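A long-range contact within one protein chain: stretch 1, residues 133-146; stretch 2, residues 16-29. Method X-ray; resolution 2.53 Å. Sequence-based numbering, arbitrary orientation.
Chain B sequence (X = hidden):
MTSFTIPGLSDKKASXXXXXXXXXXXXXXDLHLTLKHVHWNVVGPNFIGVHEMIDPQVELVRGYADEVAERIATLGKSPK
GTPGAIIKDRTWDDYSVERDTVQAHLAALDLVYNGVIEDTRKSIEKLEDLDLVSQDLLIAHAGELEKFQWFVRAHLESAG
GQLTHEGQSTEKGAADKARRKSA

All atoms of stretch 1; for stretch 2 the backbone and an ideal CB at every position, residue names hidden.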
ATOM      1  N   VAL B 133      -3.658 -13.931  31.994  1.00 36.43           N
ATOM      2  CA  VAL B 133      -3.762 -13.720  30.550  1.00 36.35           C
ATOM      3  C   VAL B 133      -5.135 -13.187  30.155  1.00 34.72           C
ATOM      4  O   VAL B 133      -5.249 -12.143  29.511  1.00 34.09           O
ATOM      5  CB  VAL B 133      -3.477 -15.025  29.775  1.00 36.54           C
ATOM      6  CG1 VAL B 133      -3.634 -14.789  28.272  1.00 38.09           C
ATOM      7  CG2 VAL B 133      -2.077 -15.507  30.098  1.00 34.65           C
ATOM      8  N   SER B 134      -6.175 -13.909  30.545  1.00 33.84           N
ATOM      9  CA  SER B 134      -7.534 -13.486  30.254  1.00 33.57           C
ATOM     10  C   SER B 134      -7.800 -12.107  30.851  1.00 33.04           C
ATOM     11  O   SER B 134      -8.570 -11.335  30.293  1.00 32.62           O
ATOM     12  CB  SER B 134      -8.522 -14.496  30.823  1.00 30.57           C
ATOM     13  OG  SER B 134      -8.270 -15.765  30.256  1.00 33.27           O
ATOM     14  N   GLN B 135      -7.171 -11.802  31.988  1.00 34.31           N
ATOM     15  CA  GLN B 135      -7.363 -10.500  32.618  1.00 33.97           C
ATOM     16  C   GLN B 135      -6.721  -9.398  31.784  1.00 33.22           C
ATOM     17  O   GLN B 135      -7.282  -8.313  31.609  1.00 33.28           O
ATOM     18  CB  GLN B 135      -6.742 -10.454  34.009  1.00 33.40           C
ATOM     19  CG  GLN B 135      -6.883  -9.056  34.616  1.00 36.52           C
ATOM     20  CD  GLN B 135      -6.080  -8.845  35.889  1.00 36.58           C
ATOM     21  OE1 GLN B 135      -4.842  -8.815  35.869  1.00 36.01           O
ATOM     22  NE2 GLN B 135      -6.782  -8.691  37.005  1.00 36.65           N
ATOM     23  N   ASP B 136      -5.523  -9.673  31.289  1.00 33.35           N
ATOM     24  CA  ASP B 136      -4.798  -8.709  30.481  1.00 33.64           C
ATOM     25  C   ASP B 136      -5.628  -8.396  29.245  1.00 33.34           C
ATOM     26  O   ASP B 136      -5.634  -7.272  28.749  1.00 32.85           O
ATOM     27  CB  ASP B 136      -3.443  -9.288  30.083  1.00 31.88           C
ATOM     28  CG  ASP B 136      -2.598  -8.310  29.304  1.00 29.76           C
ATOM     29  OD1 ASP B 136      -2.186  -7.271  29.864  1.00 26.71           O
ATOM     30  OD2 ASP B 136      -2.348  -8.587  28.118  1.00 33.30           O
ATOM     31  N   LEU B 137      -6.339  -9.408  28.767  1.00 31.92           N
ATOM     32  CA  LEU B 137      -7.195  -9.267  27.606  1.00 30.98           C
ATOM     33  C   LEU B 137      -8.258  -8.229  27.940  1.00 31.34           C
ATOM     34  O   LEU B 137      -8.499  -7.296  27.168  1.00 29.09           O
ATOM     35  CB  LEU B 137      -7.866 -10.608  27.288  1.00 32.13           C
ATOM     36  CG  LEU B 137      -8.343 -10.898  25.865  1.00 34.19           C
ATOM     37  CD1 LEU B 137      -9.664 -11.649  25.930  1.00 33.37           C
ATOM     38  CD2 LEU B 137      -8.494  -9.603  25.092  1.00 35.03           C
ATOM     39  N   LEU B 138      -8.891  -8.383  29.102  1.00 29.42           N
ATOM     40  CA  LEU B 138      -9.931  -7.441  29.491  1.00 28.62           C
ATOM     41  C   LEU B 138      -9.368  -6.039  29.818  1.00 27.79           C
ATOM     42  O   LEU B 138     -10.013  -5.018  29.532  1.00 25.61           O
ATOM     43  CB  LEU B 138     -10.747  -8.000  30.667  1.00 26.78           C
ATOM     44  CG  LEU B 138     -11.568  -9.286  30.410  1.00 24.94           C
ATOM     45  CD1 LEU B 138     -12.627  -9.420  31.514  1.00 25.60           C
ATOM     46  CD2 LEU B 138     -12.257  -9.260  29.056  1.00 20.90           C
ATOM     47  N   ILE B 139      -8.171  -5.987  30.409  1.00 32.18           N
ATOM     48  CA  ILE B 139      -7.557  -4.705  30.734  1.00 35.76           C
ATOM     49  C   ILE B 139      -7.275  -3.911  29.458  1.00 34.45           C
ATOM     50  O   ILE B 139      -7.355  -2.686  29.457  1.00 39.97           O
ATOM     51  CB  ILE B 139      -6.227  -4.882  31.510  1.00 32.94           C
ATOM     52  CG1 ILE B 139      -6.502  -5.564  32.858  1.00 30.36           C
ATOM     53  CG2 ILE B 139      -5.544  -3.523  31.693  1.00 27.57           C
ATOM     54  CD1 ILE B 139      -5.276  -5.795  33.712  1.00 23.56           C
ATOM     55  N   ALA B 140      -6.948  -4.607  28.372  1.00 35.19           N
ATOM     56  CA  ALA B 140      -6.659  -3.930  27.108  1.00 36.81           C
ATOM     57  C   ALA B 140      -7.925  -3.342  26.507  1.00 36.89           C
ATOM     58  O   ALA B 140      -7.907  -2.262  25.920  1.00 36.19           O
ATOM     59  CB  ALA B 140      -6.007  -4.892  26.118  1.00 35.61           C
ATOM     60  N   HIS B 141      -9.024  -4.066  26.661  1.00 34.19           N
ATOM     61  CA  HIS B 141     -10.320  -3.643  26.145  1.00 32.78           C
ATOM     62  C   HIS B 141     -10.883  -2.442  26.896  1.00 32.07           C
ATOM     63  O   HIS B 141     -11.513  -1.550  26.297  1.00 31.44           O
ATOM     64  CB  HIS B 141     -11.320  -4.790  26.264  1.00 31.30           C
ATOM     65  CG  HIS B 141     -10.999  -5.967  25.406  1.00 29.92           C
ATOM     66  ND1 HIS B 141     -11.801  -7.085  25.354  1.00 31.18           N
ATOM     67  CD2 HIS B 141     -10.000  -6.185  24.520  1.00 30.96           C
ATOM     68  CE1 HIS B 141     -11.316  -7.937  24.471  1.00 30.42           C
ATOM     69  NE2 HIS B 141     -10.221  -7.411  23.949  1.00 31.53           N
ATOM     70  N   ALA B 142     -10.670  -2.447  28.210  1.00 32.14           N
ATOM     71  CA  ALA B 142     -11.157  -1.398  29.083  1.00 30.83           C
ATOM     72  C   ALA B 142     -10.607  -0.044  28.673  1.00 31.91           C
ATOM     73  O   ALA B 142     -11.301   0.965  28.783  1.00 34.23           O
ATOM     74  CB  ALA B 142     -10.778  -1.716  30.517  1.00 28.45           C
ATOM     75  N   GLY B 143      -9.364  -0.021  28.198  1.00 35.19           N
ATOM     76  CA  GLY B 143      -8.760   1.230  27.767  1.00 37.17           C
ATOM     77  C   GLY B 143      -9.550   1.899  26.652  1.00 38.22           C
ATOM     78  O   GLY B 143      -9.838   3.099  26.710  1.00 38.55           O
ATOM     79  N   GLU B 144      -9.908   1.121  25.633  1.00 37.72           N
ATOM     80  CA  GLU B 144     -10.670   1.646  24.508  1.00 36.99           C
ATOM     81  C   GLU B 144     -12.128   1.882  24.883  1.00 36.03           C
ATOM     82  O   GLU B 144     -12.695   2.907  24.521  1.00 35.24           O
ATOM     83  CB  GLU B 144     -10.557   0.696  23.319  1.00 38.59           C
ATOM     84  CG  GLU B 144      -9.142   0.612  22.775  1.00 39.56           C
ATOM     85  CD  GLU B 144      -8.680   1.926  22.158  1.00 40.27           C
ATOM     86  OE1 GLU B 144      -7.481   2.062  21.842  1.00 39.86           O
ATOM     87  OE2 GLU B 144      -9.521   2.824  21.980  1.00 41.55           O
ATOM     88  N   LEU B 145     -12.731   0.947  25.618  1.00 34.40           N
ATOM     89  CA  LEU B 145     -14.116   1.109  26.063  1.00 31.94           C
ATOM     90  C   LEU B 145     -14.289   2.415  26.821  1.00 32.72           C
ATOM     91  O   LEU B 145     -15.257   3.134  26.612  1.00 33.54           O
ATOM     92  CB  LEU B 145     -14.533  -0.036  26.986  1.00 30.27           C
ATOM     93  CG  LEU B 145     -15.142  -1.309  26.391  1.00 28.58           C
ATOM     94  CD1 LEU B 145     -15.181  -1.213  24.863  1.00 26.38           C
ATOM     95  CD2 LEU B 145     -14.343  -2.520  26.867  1.00 24.72           C
ATOM     96  N   GLU B 146     -13.353   2.716  27.710  1.00 35.13           N
ATOM     97  CA  GLU B 146     -13.426   3.942  28.494  1.00 36.87           C
ATOM     98  C   GLU B 146     -13.112   5.195  27.690  1.00 36.98           C
ATOM     99  O   GLU B 146     -13.733   6.237  27.891  1.00 37.31           O
ATOM    100  CB  GLU B 146     -12.496   3.838  29.694  1.00 37.12           C
ATOM    101  CG  GLU B 146     -13.098   3.030  30.815  1.00 40.77           C
ATOM    102  CD  GLU B 146     -12.086   2.631  31.853  1.00 41.13           C
ATOM    103  OE1 GLU B 146     -11.147   3.425  32.091  1.00 41.43           O
ATOM    104  OE2 GLU B 146     -12.241   1.533  32.432  1.00 39.46           O
ATOM    105  N   UNK B  16     -14.644 -21.383  35.531  1.00 54.20           N
ATOM    106  CA  UNK B  16     -15.140 -20.123  36.084  1.00 53.51           C
ATOM    107  C   UNK B  16     -14.745 -18.922  35.226  1.00 51.20           C
ATOM    108  O   UNK B  16     -15.543 -18.011  35.008  1.00 48.65           O
ATOM    109  CB  UNK B  16     -14.615 -19.935  37.509  1.00 53.51           C
ATOM    110  N   UNK B  17     -13.505 -18.911  34.756  1.00 48.17           N
ATOM    111  CA  UNK B  17     -13.036 -17.822  33.918  1.00 46.20           C
ATOM    112  C   UNK B  17     -13.838 -17.844  32.614  1.00 43.89           C
ATOM    113  O   UNK B  17     -14.311 -16.807  32.133  1.00 42.01           O
ATOM    114  CB  UNK B  17     -11.534 -17.937  33.651  1.00 46.20           C
ATOM    115  N   UNK B  18     -13.985 -19.044  32.055  1.00 40.61           N
ATOM    116  CA  UNK B  18     -14.713 -19.236  30.805  1.00 39.56           C
ATOM    117  C   UNK B  18     -16.119 -18.645  30.900  1.00 41.14           C
ATOM    118  O   UNK B  18     -16.623 -18.073  29.930  1.00 38.30           O
ATOM    119  CB  UNK B  18     -14.786 -20.723  30.453  1.00 39.56           C
ATOM    120  N   UNK B  19     -16.743 -18.768  32.066  1.00 42.78           N
ATOM    121  CA  UNK B  19     -18.078 -18.217  32.268  1.00 45.46           C
ATOM    122  C   UNK B  19     -18.035 -16.690  32.263  1.00 44.93           C
ATOM    123  O   UNK B  19     -18.854 -16.040  31.605  1.00 43.80           O
ATOM    124  CB  UNK B  19     -18.675 -18.728  33.581  1.00 45.46           C
ATOM    125  N   UNK B  20     -17.079 -16.126  32.999  1.00 42.81           N
ATOM    126  CA  UNK B  20     -16.916 -14.681  33.053  1.00 39.88           C
ATOM    127  C   UNK B  20     -16.794 -14.130  31.645  1.00 38.90           C
ATOM    128  O   UNK B  20     -17.400 -13.107  31.320  1.00 38.80           O
ATOM    129  CB  UNK B  20     -15.694 -14.298  33.890  1.00 39.88           C
ATOM    130  N   UNK B  21     -16.000 -14.806  30.811  1.00 37.11           N
ATOM    131  CA  UNK B  21     -15.797 -14.355  29.437  1.00 36.36           C
ATOM    132  C   UNK B  21     -17.064 -14.427  28.584  1.00 34.61           C
ATOM    133  O   UNK B  21     -17.311 -13.540  27.766  1.00 34.04           O
ATOM    134  CB  UNK B  21     -14.695 -15.190  28.782  1.00 36.36           C
ATOM    135  N   UNK B  22     -17.862 -15.470  28.777  1.00 32.75           N
ATOM    136  CA  UNK B  22     -19.096 -15.603  28.015  1.00 33.16           C
ATOM    137  C   UNK B  22     -19.974 -14.378  28.245  1.00 34.86           C
ATOM    138  O   UNK B  22     -20.592 -13.861  27.310  1.00 32.33           O
ATOM    139  CB  UNK B  22     -19.840 -16.882  28.403  1.00 33.16           C
ATOM    140  N   UNK B  23     -20.049 -13.935  29.496  1.00 37.56           N
ATOM    141  CA  UNK B  23     -20.825 -12.745  29.836  1.00 38.74           C
ATOM    142  C   UNK B  23     -20.293 -11.603  28.975  1.00 39.30           C
ATOM    143  O   UNK B  23     -21.052 -10.887  28.326  1.00 36.35           O
ATOM    144  CB  UNK B  23     -20.733 -12.414  31.327  1.00 38.74           C
ATOM    145  N   UNK B  24     -18.974 -11.441  28.994  1.00 37.90           N
ATOM    146  CA  UNK B  24     -18.325 -10.389  28.235  1.00 35.37           C
ATOM    147  C   UNK B  24     -18.633 -10.534  26.745  1.00 32.66           C
ATOM    148  O   UNK B  24     -18.919  -9.546  26.063  1.00 32.32           O
ATOM    149  CB  UNK B  24     -16.814 -10.413  28.475  1.00 35.37           C
ATOM    150  N   UNK B  25     -18.582 -11.766  26.248  1.00 30.09           N
ATOM    151  CA  UNK B  25     -18.853 -12.039  24.846  1.00 31.43           C
ATOM    152  C   UNK B  25     -20.235 -11.523  24.417  1.00 31.90           C
ATOM    153  O   UNK B  25     -20.368 -10.875  23.374  1.00 34.13           O
ATOM    154  CB  UNK B  25     -18.749 -13.542  24.582  1.00 31.43           C
ATOM    155  N   UNK B  26     -21.260 -11.815  25.211  1.00 32.18           N
ATOM    156  CA  UNK B  26     -22.607 -11.374  24.878  1.00 33.86           C
ATOM    157  C   UNK B  26     -22.742  -9.856  24.947  1.00 33.96           C
ATOM    158  O   UNK B  26     -23.471  -9.255  24.154  1.00 34.52           O
ATOM    159  CB  UNK B  26     -23.621 -12.031  25.817  1.00 33.86           C
ATOM    160  N   UNK B  27     -22.042  -9.235  25.893  1.00 33.61           N
ATOM    161  CA  UNK B  27     -22.082  -7.781  26.039  1.00 33.28           C
ATOM    162  C   UNK B  27     -21.479  -7.109  24.812  1.00 33.20           C
ATOM    163  O   UNK B  27     -21.988  -6.086  24.346  1.00 33.34           O
ATOM    164  CB  UNK B  27     -21.339  -7.344  27.303  1.00 33.28           C
ATOM    165  N   UNK B  28     -20.383  -7.676  24.306  1.00 34.62           N
ATOM    166  CA  UNK B  28     -19.727  -7.137  23.122  1.00 35.77           C
ATOM    167  C   UNK B  28     -20.630  -7.285  21.906  1.00 36.54           C
ATOM    168  O   UNK B  28     -20.832  -6.329  21.160  1.00 40.78           O
ATOM    169  CB  UNK B  28     -18.387  -7.836  22.881  1.00 35.77           C
ATOM    170  N   UNK B  29     -21.182  -8.478  21.708  1.00 36.09           N
ATOM    171  CA  UNK B  29     -22.058  -8.695  20.564  1.00 36.12           C
ATOM    172  C   UNK B  29     -23.220  -7.709  20.610  1.00 36.70           C
ATOM    173  O   UNK B  29     -23.524  -7.031  19.612  1.00 33.15           O
ATOM    174  CB  UNK B  29     -22.574 -10.135  20.540  1.00 36.12           C
TER

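Both stretches are helical throughout, and their N-to-C directions differ by 19°, with axes 11.5 Å apart at closest approach. That spacing is wide for helix packing, so positions of stretch 2 that face stretch 1 generally need side chains with reach.

Position 16 has nothing of stretch 1 within 5.5 Å of its ideal CB, so many residues would suit; it is Asp 16.

At position 17 CA-to-CB points toward stretch 1, and the ideal CB lies 5.2 Å from Ser 134 OG. The CA atoms of 17 and Ser 134 are 7.9 Å apart, leaving space for a modest side chain, apolar or small and polar. The residue is Val 17, with chi1 t; its CG1 comes 3.9 Å from Ser 134 OG, a van der Waals contact.

Position 18 points away and 19 is out of reach, so stretch 1 constrains neither; they are Ala 18 and Asp 19.

Position 20 points toward stretch 1, but no atom there lies within 5.5 Å of the ideal CB. A long side chain could turn inward or run past. Leu 20, m at chi1, comes no nearer than 6.2 Å, from its CB to Leu 138 CD1.

At position 21 CA-to-CB runs sideways, so contact depends on a side chain that bends back. The methyls of Leu 138 offer an apolar surface, favouring Leu, Met or Ile. It is Leu 21, whose m, t conformation brings its end nearer: CD2 lies 4.2 Å from Leu 138 CD2, while CD1 is 4.3 Å from Ser 134 OG.

Positions 22 and 23 are out of reach and hold Gln 22 and Lys 23.

Position 24 points toward stretch 1, with its ideal CB 4.7 Å from Leu 138 CD2. A side chain with an aliphatic stem fits, whether Leu, Met, Gln or Glu. Gln 24 packs its CG 4.0 Å from Leu 138 CD2, and its amide continues along its own helix toward 28.

Positions 25, 26 and 27 are out of reach, leaving the choice open as far as stretch 1 is concerned. They are Leu 25, Ser 26 and Thr 27; Thr 27 OG1 makes a weak hydrogen bond to Lys 23 O at 3.4 Å.

Position 28 points toward stretch 1, yet its ideal CB has no atom of that stretch within 5.5 Å. Across the gap stand the His 141 ring and the methyls of Leu 138 and Leu 145. The ideal CB of 28 is 7.1 Å from His 141 ND1, so a long side chain with a polar tip, such as Tyr or Arg, would suit; Gln would barely reach. Tyr 28, m at chi1, spans the distance: its OH lies 2.7 Å from His 141 ND1, a hydrogen bond made near the plane of both rings, in which either atom could be the donor. Gln 24 NE2 donates to Tyr 28 OH at 3.0 Å, and Leu 145 CD2 packs 4.3 Å from Tyr 28 CE2.

Position 29 is out of reach and holds Asn 29.

Stretch 2, residues 16-29: DVADLLQKQLSTYN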
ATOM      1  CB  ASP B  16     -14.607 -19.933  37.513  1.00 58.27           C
ATOM      2  CG  ASP B  16     -15.133 -20.983  38.480  1.00 63.74           C
ATOM      3  OD1 ASP B  16     -16.366 -21.091  38.623  1.00 66.77           O
ATOM      4  OD2 ASP B  16     -14.313 -21.697  39.099  1.00 67.90           O
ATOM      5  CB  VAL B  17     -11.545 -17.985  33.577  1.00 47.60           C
ATOM      6  CG1 VAL B  17     -11.060 -16.785  32.790  1.00 49.95           C
ATOM      7  CG2 VAL B  17     -10.735 -18.158  34.844  1.00 50.12           C
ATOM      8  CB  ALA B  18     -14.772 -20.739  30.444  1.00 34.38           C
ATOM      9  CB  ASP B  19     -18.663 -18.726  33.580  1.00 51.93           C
ATOM     10  CG  ASP B  19     -18.960 -20.202  33.532  1.00 60.61           C
ATOM     11  OD1 ASP B  19     -19.499 -20.738  34.517  1.00 66.58           O
ATOM     12  OD2 ASP B  19     -18.655 -20.831  32.499  1.00 64.95           O
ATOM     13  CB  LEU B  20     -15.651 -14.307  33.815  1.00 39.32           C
ATOM     14  CG  LEU B  20     -15.706 -14.105  35.319  1.00 39.44           C
ATOM     15  CD1 LEU B  20     -14.335 -13.624  35.798  1.00 40.53           C
ATOM     16  CD2 LEU B  20     -16.760 -13.083  35.657  1.00 38.77           C
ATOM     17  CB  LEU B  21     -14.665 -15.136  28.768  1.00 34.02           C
ATOM     18  CG  LEU B  21     -13.271 -14.839  29.322  1.00 33.45           C
ATOM     19  CD1 LEU B  21     -12.257 -15.747  28.640  1.00 32.47           C
ATOM     20  CD2 LEU B  21     -12.922 -13.360  29.104  1.00 32.29           C
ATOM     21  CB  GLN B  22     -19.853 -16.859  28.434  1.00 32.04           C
ATOM     22  CG  GLN B  22     -21.167 -17.027  27.713  1.00 29.96           C
ATOM     23  CD  GLN B  22     -20.977 -17.189  26.220  1.00 29.78           C
ATOM     24  OE1 GLN B  22     -20.271 -18.096  25.775  1.00 30.85           O
ATOM     25  NE2 GLN B  22     -21.605 -16.313  25.436  1.00 26.46           N
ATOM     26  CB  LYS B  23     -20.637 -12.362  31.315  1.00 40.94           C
ATOM     27  CG  LYS B  23     -21.619 -12.973  32.292  1.00 45.57           C
ATOM     28  CD  LYS B  23     -21.388 -14.447  32.457  1.00 49.62           C
ATOM     29  CE  LYS B  23     -22.264 -15.009  33.564  1.00 52.16           C
ATOM     30  NZ  LYS B  23     -21.874 -16.410  33.906  1.00 52.19           N
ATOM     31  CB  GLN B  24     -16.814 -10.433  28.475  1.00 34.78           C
ATOM     32  CG  GLN B  24     -16.097  -9.137  28.114  1.00 41.05           C
ATOM     33  CD  GLN B  24     -16.334  -8.012  29.122  1.00 42.31           C
ATOM     34  OE1 GLN B  24     -17.240  -8.083  29.962  1.00 43.61           O
ATOM     35  NE2 GLN B  24     -15.522  -6.964  29.032  1.00 40.98           N
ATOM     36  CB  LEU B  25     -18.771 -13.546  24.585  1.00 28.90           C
ATOM     37  CG  LEU B  25     -18.423 -14.085  23.190  1.00 28.23           C
ATOM     38  CD1 LEU B  25     -19.201 -15.361  22.953  1.00 25.88           C
ATOM     39  CD2 LEU B  25     -18.747 -13.074  22.102  1.00 27.97           C
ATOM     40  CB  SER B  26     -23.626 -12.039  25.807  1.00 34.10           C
ATOM     41  OG  SER B  26     -23.477 -13.447  25.771  1.00 34.62           O
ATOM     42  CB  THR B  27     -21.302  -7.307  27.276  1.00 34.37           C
ATOM     43  OG1 THR B  27     -22.025  -7.665  28.456  1.00 35.06           O
ATOM     44  CG2 THR B  27     -21.100  -5.792  27.240  1.00 33.59           C
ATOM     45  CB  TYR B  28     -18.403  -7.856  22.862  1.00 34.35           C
ATOM     46  CG  TYR B  28     -17.291  -7.512  23.838  1.00 30.88           C
ATOM     47  CD1 TYR B  28     -16.121  -8.283  23.895  1.00 27.98           C
ATOM     48  CD2 TYR B  28     -17.378  -6.386  24.666  1.00 29.41           C
ATOM     49  CE1 TYR B  28     -15.070  -7.939  24.757  1.00 29.18           C
ATOM     50  CE2 TYR B  28     -16.339  -6.035  25.528  1.00 28.56           C
ATOM     51  CZ  TYR B  28     -15.186  -6.811  25.568  1.00 28.54           C
ATOM     52  OH  TYR B  28     -14.167  -6.469  26.426  1.00 26.05           O
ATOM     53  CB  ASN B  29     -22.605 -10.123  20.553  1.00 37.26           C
ATOM     54  CG  ASN B  29     -21.540 -11.151  20.226  1.00 37.56           C
ATOM     55  OD1 ASN B  29     -20.512 -10.825  19.649  1.00 39.99           O
ATOM     56  ND2 ASN B  29     -21.795 -12.405  20.578  1.00 39.31           N
TER
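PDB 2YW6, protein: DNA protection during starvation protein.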